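Local coordinates for protein beta-galactosidase (PDB 4CUB) that binds galactose-containing glycans through a carbohydrate-binding module, probably holding the beta-galactosidase it belongs to close to its sugar substrates, at residues V81-D86 against R169-T174; A20-S25 against N47-W52. All coordinates share one frame; numbering follows the deposited sequence. Where two conformers were deposited one is given.

Interaction 1: residues V81-D86 against R169-T174. With CA (calcium ion), chain E; GAL (beta-D-galactopyranose), chain C.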
ATOM      1  N   VAL A  81      -3.769  -7.745  -0.379  1.00 15.35           N
ATOM      2  CA  VAL A  81      -2.304  -7.592  -0.169  1.00 14.92           C
ATOM      3  C   VAL A  81      -1.604  -8.957  -0.225  1.00 14.13           C
ATOM      4  O   VAL A  81      -1.918  -9.825   0.553  1.00 13.80           O
ATOM      5  CB  VAL A  81      -1.948  -6.936   1.181  1.00 14.84           C
ATOM      6  CG1 VAL A  81      -0.429  -6.748   1.280  1.00 14.33           C
ATOM      7  CG2 VAL A  81      -2.647  -5.574   1.368  1.00 14.43           C
ATOM      8  N   GLY A  82      -0.663  -9.133  -1.150  1.00 13.97           N
ATOM      9  CA  GLY A  82       0.137 -10.369  -1.182  1.00 14.08           C
ATOM     10  C   GLY A  82       1.441 -10.207  -0.418  1.00 13.98           C
ATOM     11  O   GLY A  82       2.389  -9.632  -0.943  1.00 13.46           O
ATOM     12  N   PHE A  83       1.468 -10.652   0.847  1.00 14.04           N
ATOM     13  CA  PHE A  83       2.692 -10.567   1.660  1.00 14.46           C
ATOM     14  C   PHE A  83       3.722 -11.629   1.244  1.00 15.57           C
ATOM     15  O   PHE A  83       3.371 -12.774   0.964  1.00 14.73           O
ATOM     16  CB  PHE A  83       2.386 -10.721   3.171  1.00 13.99           C
ATOM     17  CG  PHE A  83       1.534  -9.620   3.736  1.00 14.09           C
ATOM     18  CD1 PHE A  83       2.053  -8.327   3.891  1.00 14.02           C
ATOM     19  CD2 PHE A  83       0.203  -9.854   4.081  1.00 13.89           C
ATOM     20  CE1 PHE A  83       1.265  -7.293   4.393  1.00 13.75           C
ATOM     21  CE2 PHE A  83      -0.586  -8.828   4.577  1.00 13.89           C
ATOM     22  CZ  PHE A  83      -0.053  -7.537   4.730  1.00 13.72           C
ATOM     23  N   HIS A  84       4.988 -11.221   1.228  1.00 16.69           N
ATOM     24  CA  HIS A  84       6.124 -12.089   0.954  1.00 17.30           C
ATOM     25  C   HIS A  84       6.929 -12.348   2.237  1.00 18.15           C
ATOM     26  O   HIS A  84       6.981 -11.490   3.128  1.00 18.26           O
ATOM     27  CB  HIS A  84       6.987 -11.423  -0.142  1.00 17.69           C
ATOM     28  CG  HIS A  84       8.403 -11.908  -0.187  1.00 18.42           C
ATOM     29  ND1 HIS A  84       9.353 -11.507   0.735  1.00 18.04           N
ATOM     30  CD2 HIS A  84       9.024 -12.771  -1.024  1.00 17.75           C
ATOM     31  CE1 HIS A  84      10.496 -12.115   0.469  1.00 18.67           C
ATOM     32  NE2 HIS A  84      10.327 -12.873  -0.603  1.00 18.66           N
ATOM     33  N   GLU A  85       7.526 -13.533   2.343  0.53 18.22           N
ATOM     34  CA  GLU A  85       8.463 -13.788   3.432  0.53 18.49           C
ATOM     35  C   GLU A  85       9.748 -14.478   2.962  0.53 18.89           C
ATOM     36  O   GLU A  85       9.763 -15.221   1.972  0.53 17.65           O
ATOM     37  CB  GLU A  85       7.794 -14.574   4.571  0.53 19.01           C
ATOM     38  CG  GLU A  85       7.484 -16.024   4.239  0.53 19.34           C
ATOM     39  CD  GLU A  85       7.025 -16.823   5.443  0.53 19.99           C
ATOM     40  OE1 GLU A  85       6.444 -16.241   6.390  0.53 20.71           O
ATOM     41  OE2 GLU A  85       7.244 -18.049   5.441  0.53 20.33           O
ATOM     42  N   ASP A  86      10.833 -14.190   3.667  1.00 19.03           N
ATOM     43  CA  ASP A  86      12.060 -14.998   3.576  1.00 18.83           C
ATOM     44  C   ASP A  86      12.670 -14.974   4.995  1.00 20.31           C
ATOM     45  O   ASP A  86      11.951 -14.684   5.960  1.00 20.39           O
ATOM     46  CB  ASP A  86      13.015 -14.547   2.445  1.00 17.59           C
ATOM     47  CG  ASP A  86      13.495 -13.085   2.577  1.00 17.57           C
ATOM     48  OD1 ASP A  86      13.574 -12.550   3.697  1.00 15.80           O
ATOM     49  OD2 ASP A  86      13.817 -12.456   1.534  1.00 17.61           O
ATOM     50  N   ARG A 169      13.368  -8.445   9.967  1.00 20.79           N
ATOM     51  CA  ARG A 169      13.981  -7.095   9.814  1.00 19.96           C
ATOM     52  C   ARG A 169      13.143  -6.133   8.956  1.00 18.70           C
ATOM     53  O   ARG A 169      13.524  -4.969   8.739  1.00 18.18           O
ATOM     54  CB  ARG A 169      15.430  -7.197   9.312  1.00 21.08           C
ATOM     55  CG  ARG A 169      16.365  -7.830  10.337  1.00 23.22           C
ATOM     56  CD  ARG A 169      17.734  -8.172   9.761  1.00 25.89           C
ATOM     57  NE  ARG A 169      18.559  -6.978   9.542  1.00 27.44           N
ATOM     58  CZ  ARG A 169      19.743  -6.986   8.926  1.00 28.80           C
ATOM     59  NH1 ARG A 169      20.247  -8.123   8.461  1.00 27.31           N
ATOM     60  NH2 ARG A 169      20.425  -5.849   8.767  1.00 28.53           N
ATOM     61  N   GLY A 170      11.979  -6.599   8.500  1.00 18.04           N
ATOM     62  CA  GLY A 170      11.033  -5.726   7.797  1.00 16.17           C
ATOM     63  C   GLY A 170       9.723  -6.391   7.383  1.00 16.06           C
ATOM     64  O   GLY A 170       9.542  -7.596   7.546  1.00 14.62           O
ATOM     65  N   THR A 171       8.806  -5.582   6.857  1.00 15.97           N
ATOM     66  CA  THR A 171       7.552  -6.082   6.291  1.00 15.93           C
ATOM     67  C   THR A 171       7.778  -6.154   4.775  1.00 16.00           C
ATOM     68  O   THR A 171       8.599  -5.417   4.253  1.00 15.28           O
ATOM     69  CB  THR A 171       6.368  -5.163   6.660  1.00 15.97           C
ATOM     70  OG1 THR A 171       6.251  -5.088   8.096  1.00 17.52           O
ATOM     71  CG2 THR A 171       5.075  -5.701   6.114  1.00 16.66           C
ATOM     72  N   SER A 172       7.043  -7.027   4.086  1.00 14.90           N
ATOM     73  CA  SER A 172       7.278  -7.277   2.675  1.00 14.47           C
ATOM     74  C   SER A 172       5.984  -7.507   1.926  1.00 14.01           C
ATOM     75  O   SER A 172       5.144  -8.310   2.375  1.00 14.80           O
ATOM     76  CB  SER A 172       8.177  -8.516   2.521  1.00 13.95           C
ATOM     77  OG  SER A 172       8.519  -8.705   1.159  1.00 13.49           O
ATOM     78  N   ILE A 173       5.843  -6.844   0.774  1.00 13.15           N
ATOM     79  CA  ILE A 173       4.638  -6.964  -0.081  1.00 12.95           C
ATOM     80  C   ILE A 173       5.044  -7.089  -1.569  1.00 13.28           C
ATOM     81  O   ILE A 173       5.712  -6.218  -2.121  1.00 13.52           O
ATOM     82  CB  ILE A 173       3.680  -5.732   0.082  1.00 12.30           C
ATOM     83  CG1 ILE A 173       3.116  -5.636   1.503  1.00 12.50           C
ATOM     84  CG2 ILE A 173       2.530  -5.763  -0.920  1.00 12.28           C
ATOM     85  CD1 ILE A 173       2.446  -4.305   1.804  1.00 13.12           C
ATOM     86  N   THR A 174       4.630  -8.155  -2.227  1.00 13.57           N
ATOM     87  CA  THR A 174       4.912  -8.253  -3.664  1.00 14.04           C
ATOM     88  C   THR A 174       3.936  -7.465  -4.574  1.00 13.77           C
ATOM     89  O   THR A 174       4.338  -6.948  -5.645  1.00 13.64           O
ATOM     90  CB  THR A 174       5.084  -9.719  -4.123  1.00 13.70           C
ATOM     91  OG1 THR A 174       5.360  -9.721  -5.527  1.00 15.06           O
ATOM     92  CG2 THR A 174       3.816 -10.552  -3.883  1.00 14.36           C
TER
HETATM   93 CA    CA E2645       4.538  -6.537  -7.895  1.00 15.58          CA
HETATM   94  C1  GAL C   2      17.759  -8.093   1.156  1.00 26.78           C
HETATM   95  C2  GAL C   2      16.621  -7.750   0.179  1.00 26.20           C
HETATM   96  C3  GAL C   2      15.256  -7.746   0.890  1.00 23.46           C
HETATM   97  C4  GAL C   2      15.059  -9.029   1.697  1.00 23.41           C
HETATM   98  C5  GAL C   2      16.227  -9.223   2.671  1.00 23.03           C
HETATM   99  C6  GAL C   2      16.161 -10.563   3.413  1.00 23.45           C
HETATM  100  O2  GAL C   2      16.841  -6.481  -0.397  1.00 25.76           O
HETATM  101  O3  GAL C   2      14.187  -7.592  -0.026  1.00 22.50           O
HETATM  102  O4  GAL C   2      14.925 -10.138   0.824  1.00 19.03           O
HETATM  103  O5  GAL C   2      17.434  -9.241   1.925  1.00 24.94           O
HETATM  104  O6  GAL C   2      15.192 -10.571   4.437  1.00 23.21           O

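Interaction 2: residues A20-S25 against N47-W52. With CA (calcium ion), chain E; GAL (beta-D-galactopyranose), chain C; EDO (1,2-ethanediol), chain G.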
ATOM      1  N   ALA A  20       1.651   4.156  -6.396  1.00 16.23           N
ATOM      2  CA  ALA A  20       1.952   3.532  -5.113  1.00 16.08           C
ATOM      3  C   ALA A  20       2.879   4.435  -4.344  1.00 15.88           C
ATOM      4  O   ALA A  20       3.756   5.064  -4.930  1.00 15.70           O
ATOM      5  CB  ALA A  20       2.602   2.170  -5.330  1.00 15.74           C
ATOM      6  N   PHE A  21       2.695   4.503  -3.029  1.00 15.66           N
ATOM      7  CA  PHE A  21       3.584   5.301  -2.182  1.00 15.56           C
ATOM      8  C   PHE A  21       3.869   4.560  -0.871  1.00 16.00           C
ATOM      9  O   PHE A  21       3.113   3.651  -0.486  1.00 16.78           O
ATOM     10  CB  PHE A  21       3.009   6.730  -1.941  1.00 14.91           C
ATOM     11  CG  PHE A  21       1.692   6.747  -1.194  1.00 14.39           C
ATOM     12  CD1 PHE A  21       1.667   6.731   0.209  1.00 14.17           C
ATOM     13  CD2 PHE A  21       0.472   6.780  -1.888  1.00 14.50           C
ATOM     14  CE1 PHE A  21       0.474   6.745   0.894  1.00 14.24           C
ATOM     15  CE2 PHE A  21      -0.742   6.802  -1.194  1.00 14.43           C
ATOM     16  CZ  PHE A  21      -0.734   6.779   0.199  1.00 14.80           C
ATOM     17  N   ALA A  22       4.976   4.897  -0.214  1.00 15.28           N
ATOM     18  CA  ALA A  22       5.316   4.326   1.103  1.00 14.77           C
ATOM     19  C   ALA A  22       5.959   5.397   1.992  1.00 14.83           C
ATOM     20  O   ALA A  22       6.639   6.273   1.484  1.00 14.85           O
ATOM     21  CB  ALA A  22       6.258   3.126   0.959  1.00 14.69           C
ATOM     22  N   SER A  23       5.779   5.305   3.312  1.00 14.85           N
ATOM     23  CA  SER A  23       6.456   6.222   4.236  1.00 15.21           C
ATOM     24  C   SER A  23       8.000   6.123   4.064  1.00 15.21           C
ATOM     25  O   SER A  23       8.703   7.144   3.994  1.00 14.82           O
ATOM     26  CB  SER A  23       5.994   5.967   5.688  1.00 14.93           C
ATOM     27  OG  SER A  23       6.209   4.611   6.077  1.00 15.60           O
ATOM     28  N   ASP A  24       8.482   4.900   3.880  1.00 15.78           N
ATOM     29  CA  ASP A  24       9.907   4.578   3.751  1.00 17.62           C
ATOM     30  C   ASP A  24      10.063   3.204   3.106  1.00 17.02           C
ATOM     31  O   ASP A  24       9.140   2.413   3.175  1.00 17.44           O
ATOM     32  CB  ASP A  24      10.579   4.561   5.150  1.00 18.92           C
ATOM     33  CG  ASP A  24      12.100   4.505   5.074  1.00 21.11           C
ATOM     34  OD1 ASP A  24      12.694   5.173   4.188  1.00 22.32           O
ATOM     35  OD2 ASP A  24      12.705   3.785   5.900  1.00 22.13           O
ATOM     36  N   SER A  25      11.234   2.915   2.514  1.00 16.36           N
ATOM     37  CA  SER A  25      11.499   1.633   1.853  1.00 16.81           C
ATOM     38  C   SER A  25      12.976   1.228   1.902  1.00 17.38           C
ATOM     39  O   SER A  25      13.856   2.081   1.974  1.00 17.04           O
ATOM     40  CB  SER A  25      11.104   1.685   0.354  1.00 17.18           C
ATOM     41  OG  SER A  25       9.842   2.275   0.129  1.00 17.26           O
ATOM     42  N   ASN A  47      10.617  -9.405  -6.568  1.00 15.72           N
ATOM     43  CA  ASN A  47       9.720  -8.310  -6.887  1.00 15.57           C
ATOM     44  C   ASN A  47       8.895  -7.987  -5.674  1.00 15.29           C
ATOM     45  O   ASN A  47       7.979  -8.737  -5.329  1.00 16.51           O
ATOM     46  CB  ASN A  47       8.794  -8.671  -8.052  1.00 15.07           C
ATOM     47  CG  ASN A  47       7.864  -7.525  -8.403  1.00 15.06           C
ATOM     48  OD1 ASN A  47       6.730  -7.475  -7.936  1.00 14.76           O
ATOM     49  ND2 ASN A  47       8.362  -6.567  -9.180  1.00 14.87           N
ATOM     50  N   ARG A  48       9.194  -6.873  -5.023  1.00 15.85           N
ATOM     51  CA  ARG A  48       8.573  -6.586  -3.713  1.00 15.74           C
ATOM     52  C   ARG A  48       8.932  -5.226  -3.178  1.00 15.27           C
ATOM     53  O   ARG A  48       9.984  -4.685  -3.504  1.00 15.56           O
ATOM     54  CB  ARG A  48       8.914  -7.676  -2.679  1.00 16.29           C
ATOM     55  CG  ARG A  48      10.401  -7.854  -2.358  1.00 16.71           C
ATOM     56  CD  ARG A  48      10.619  -9.047  -1.424  1.00 17.34           C
ATOM     57  NE  ARG A  48      12.033  -9.368  -1.212  1.00 17.41           N
ATOM     58  CZ  ARG A  48      12.720 -10.250  -1.937  1.00 17.79           C
ATOM     59  NH1 ARG A  48      12.135 -10.922  -2.945  1.00 17.52           N
ATOM     60  NH2 ARG A  48      14.006 -10.453  -1.668  1.00 16.09           N
ATOM     61  N   TRP A  49       8.020  -4.646  -2.407  1.00 15.13           N
ATOM     62  CA  TRP A  49       8.360  -3.540  -1.532  1.00 15.22           C
ATOM     63  C   TRP A  49       8.737  -4.172  -0.212  1.00 15.76           C
ATOM     64  O   TRP A  49       8.080  -5.146   0.201  1.00 17.02           O
ATOM     65  CB  TRP A  49       7.172  -2.585  -1.298  1.00 13.73           C
ATOM     66  CG  TRP A  49       7.457  -1.628  -0.149  1.00 13.46           C
ATOM     67  CD1 TRP A  49       8.111  -0.427  -0.228  1.00 12.95           C
ATOM     68  CD2 TRP A  49       7.134  -1.822   1.238  1.00 13.06           C
ATOM     69  NE1 TRP A  49       8.190   0.146   1.016  1.00 13.45           N
ATOM     70  CE2 TRP A  49       7.607  -0.690   1.937  1.00 13.06           C
ATOM     71  CE3 TRP A  49       6.479  -2.839   1.956  1.00 12.62           C
ATOM     72  CZ2 TRP A  49       7.461  -0.544   3.340  1.00 13.02           C
ATOM     73  CZ3 TRP A  49       6.317  -2.687   3.347  1.00 12.61           C
ATOM     74  CH2 TRP A  49       6.814  -1.555   4.022  1.00 12.47           C
ATOM     75  N   THR A  50       9.765  -3.635   0.462  1.00 15.46           N
ATOM     76  CA  THR A  50      10.048  -4.019   1.863  1.00 15.17           C
ATOM     77  C   THR A  50      10.609  -2.816   2.542  1.00 15.54           C
ATOM     78  O   THR A  50      11.128  -1.932   1.871  1.00 14.45           O
ATOM     79  CB  THR A  50      11.112  -5.143   2.060  1.00 15.37           C
ATOM     80  OG1 THR A  50      12.439  -4.592   1.938  1.00 14.33           O
ATOM     81  CG2 THR A  50      10.934  -6.302   1.080  1.00 14.26           C
ATOM     82  N   ASN A  51      10.503  -2.777   3.875  1.00 15.90           N
ATOM     83  CA  ASN A  51      11.353  -1.894   4.657  1.00 15.64           C
ATOM     84  C   ASN A  51      12.458  -2.641   5.421  1.00 16.02           C
ATOM     85  O   ASN A  51      12.785  -2.291   6.565  1.00 15.42           O
ATOM     86  CB  ASN A  51      10.524  -0.968   5.572  1.00 17.15           C
ATOM     87  CG  ASN A  51       9.742  -1.714   6.655  1.00 17.44           C
ATOM     88  OD1 ASN A  51       9.632  -2.948   6.663  1.00 16.24           O
ATOM     89  ND2 ASN A  51       9.197  -0.940   7.600  1.00 17.50           N
ATOM     90  N   TRP A  52      13.036  -3.668   4.792  1.00 16.46           N
ATOM     91  CA  TRP A  52      14.101  -4.474   5.425  1.00 17.53           C
ATOM     92  C   TRP A  52      15.274  -3.597   5.880  1.00 17.80           C
ATOM     93  O   TRP A  52      15.839  -2.868   5.074  1.00 16.25           O
ATOM     94  CB  TRP A  52      14.614  -5.522   4.437  1.00 18.94           C
ATOM     95  CG  TRP A  52      15.763  -6.426   4.939  1.00 20.01           C
ATOM     96  CD1 TRP A  52      15.639  -7.600   5.629  1.00 20.12           C
ATOM     97  CD2 TRP A  52      17.180  -6.254   4.696  1.00 20.84           C
ATOM     98  NE1 TRP A  52      16.893  -8.155   5.867  1.00 21.25           N
ATOM     99  CE2 TRP A  52      17.849  -7.349   5.300  1.00 21.34           C
ATOM    100  CE3 TRP A  52      17.941  -5.280   4.030  1.00 21.40           C
ATOM    101  CZ2 TRP A  52      19.249  -7.487   5.273  1.00 22.65           C
ATOM    102  CZ3 TRP A  52      19.328  -5.405   4.018  1.00 21.71           C
ATOM    103  CH2 TRP A  52      19.967  -6.510   4.629  1.00 21.72           C
TER
HETATM  104 CA    CA E2645       4.538  -6.537  -7.895  1.00 15.58          CA
HETATM  105  C1  GAL C   2      17.759  -8.093   1.156  1.00 26.78           C
HETATM  106  C2  GAL C   2      16.621  -7.750   0.179  1.00 26.20           C
HETATM  107  C3  GAL C   2      15.256  -7.746   0.890  1.00 23.46           C
HETATM  108  C4  GAL C   2      15.059  -9.029   1.697  1.00 23.41           C
HETATM  109  C5  GAL C   2      16.227  -9.223   2.671  1.00 23.03           C
HETATM  110  C6  GAL C   2      16.161 -10.563   3.413  1.00 23.45           C
HETATM  111  O2  GAL C   2      16.841  -6.481  -0.397  1.00 25.76           O
HETATM  112  O3  GAL C   2      14.187  -7.592  -0.026  1.00 22.50           O
HETATM  113  O4  GAL C   2      14.925 -10.138   0.824  1.00 19.03           O
HETATM  114  O5  GAL C   2      17.434  -9.241   1.925  1.00 24.94           O
HETATM  115  O6  GAL C   2      15.192 -10.571   4.437  1.00 23.21           O
HETATM  116  C1  EDO G2647      13.368  -5.666  -7.204  1.00 25.44           C
HETATM  117  O1  EDO G2647      13.308  -4.244  -7.041  1.00 23.23           O
HETATM  118  C2  EDO G2647      13.556  -6.311  -5.833  1.00 25.77           C
HETATM  119  O2  EDO G2647      12.340  -6.214  -5.072  1.00 24.09           O
HETATM  120  O   HOH W   1      10.470   1.799   7.716  1.00 21.33           O

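Interaction 1: residues V81-D86 against R169-T174
Phe83 and Ile173 lie side by side with their side chains pointing the same way, the one antiparallel, non-hydrogen-bonded pair between the two strands. CG1 of Ile173 comes to 3.8 Å from CD1 of Phe83, reaching the ring obliquely, while Val81 packs within its own strand over one face of the same ring, displaced toward the rim. Val81 CG1 also meets Ile173 CG1 at 3.7 Å. Val81 CG1, anti to the backbone N (chi1 -177°), is thus the branch that touches both the Phe83 ring and Ile173. Ser172 O lies in the ring plane of Phe83, at the edge. That carbonyl is doubly used: it takes a CA-H...O contact from Phe83 and accepts the backbone N of His84 at 3.1 Å, with the donor well above the carbonyl plane.

The contact joins strand 70-83 to strand 170-177 in the beta-sandwich of a galactose-binding-like domain, and Met162 of strand 157-164 packs against both Phe83 and Ile173 in its core. Where the pairing ends, the chain of 170-177 turns a corner at Thr174, whose backbone N is held by Gly82 O at 3.0 Å. Thr174 O then turns to the calcium ion, at 2.3 Å, in a shell completed by Asn33, Asp36, Leu38, Asn47 and Glu175.

At the other end His84 and Ser172 each leave the backbone toward the opposite segment, and their side chains meet. The hydroxyl OG receives a weak bond from His84 ND1 at 3.0 Å, bent to 123° at the hydrogen. Asp86 OD2 sits at the edge of the imidazole, in its plane. The Asp86 carboxylate grips the galactose with both oxygens, OD1 taking O6 and OD2 taking O4, each at 2.7 Å, and Gly88 N and Val89 N also bond to OD1.

Interaction 2: residues A20-S25 against N47-W52
Beside the sugar site of this galactose-binding-like domain lies a buried tryptophan, Trp49, whose indole edge meets segment 20-25. NE1 faces two acceptors lying close to the ring plane: Ser25 OG at 2.8 Å and Asp24 O at 3.3 Å. Both bonds are bent, at 132° and 139°, as expected when one N-H is shared. With CG anti to the backbone N (chi1 167°), the indole reaches across to this pair, and Ala22 CB approaches NE1 obliquely at 3.6 Å. Ser25 OG is also bonded to Ser113 O, while the Asp24 carboxylate forms a salt bridge with Arg54.

The residues flanking Trp49 serve the ligands. Asn47 OD1 binds the calcium ion, and the extended Arg48 chain brings NH2 to galactose O4 at 2.7 Å and NE to O3 at 3.0 Å. Trp52 lies with one face against galactose C5, a CH-pi arrangement. Thr50 OG1 accepts Trp52 N in an ST turn and hydrogen-bonds to Asp29, which also bonds to the galactose. Two acceptors at a single indole N-H should limit rotation of the Trp49 ring, in the short strand whose flanking loop residues Arg48 and Trp52 reach the galactose.

How the interactions relate
From the N terminus, interaction 2 comes first, closing a loop of 21 residues without helix or strand and bringing the end of strand 19-22, with the loop after it, against strand 49-50. Interaction 1 opens only later, spans 82 residues and joins strand 70-83 to 170-177, so the two follow in series, neither nested nor crossed. They meet in space, because strand 49-50 pairs antiparallel with 170-177. Thr171 N comes to 2.8 Å from Asn51 OD1, and Thr174 OG1 to 2.8 Å from Asn47 O, both probable hydrogen bonds. Together they illustrate how a sandwich brings distant segments to shared sites: one calcium ion and one galactose are each contacted from both interactions.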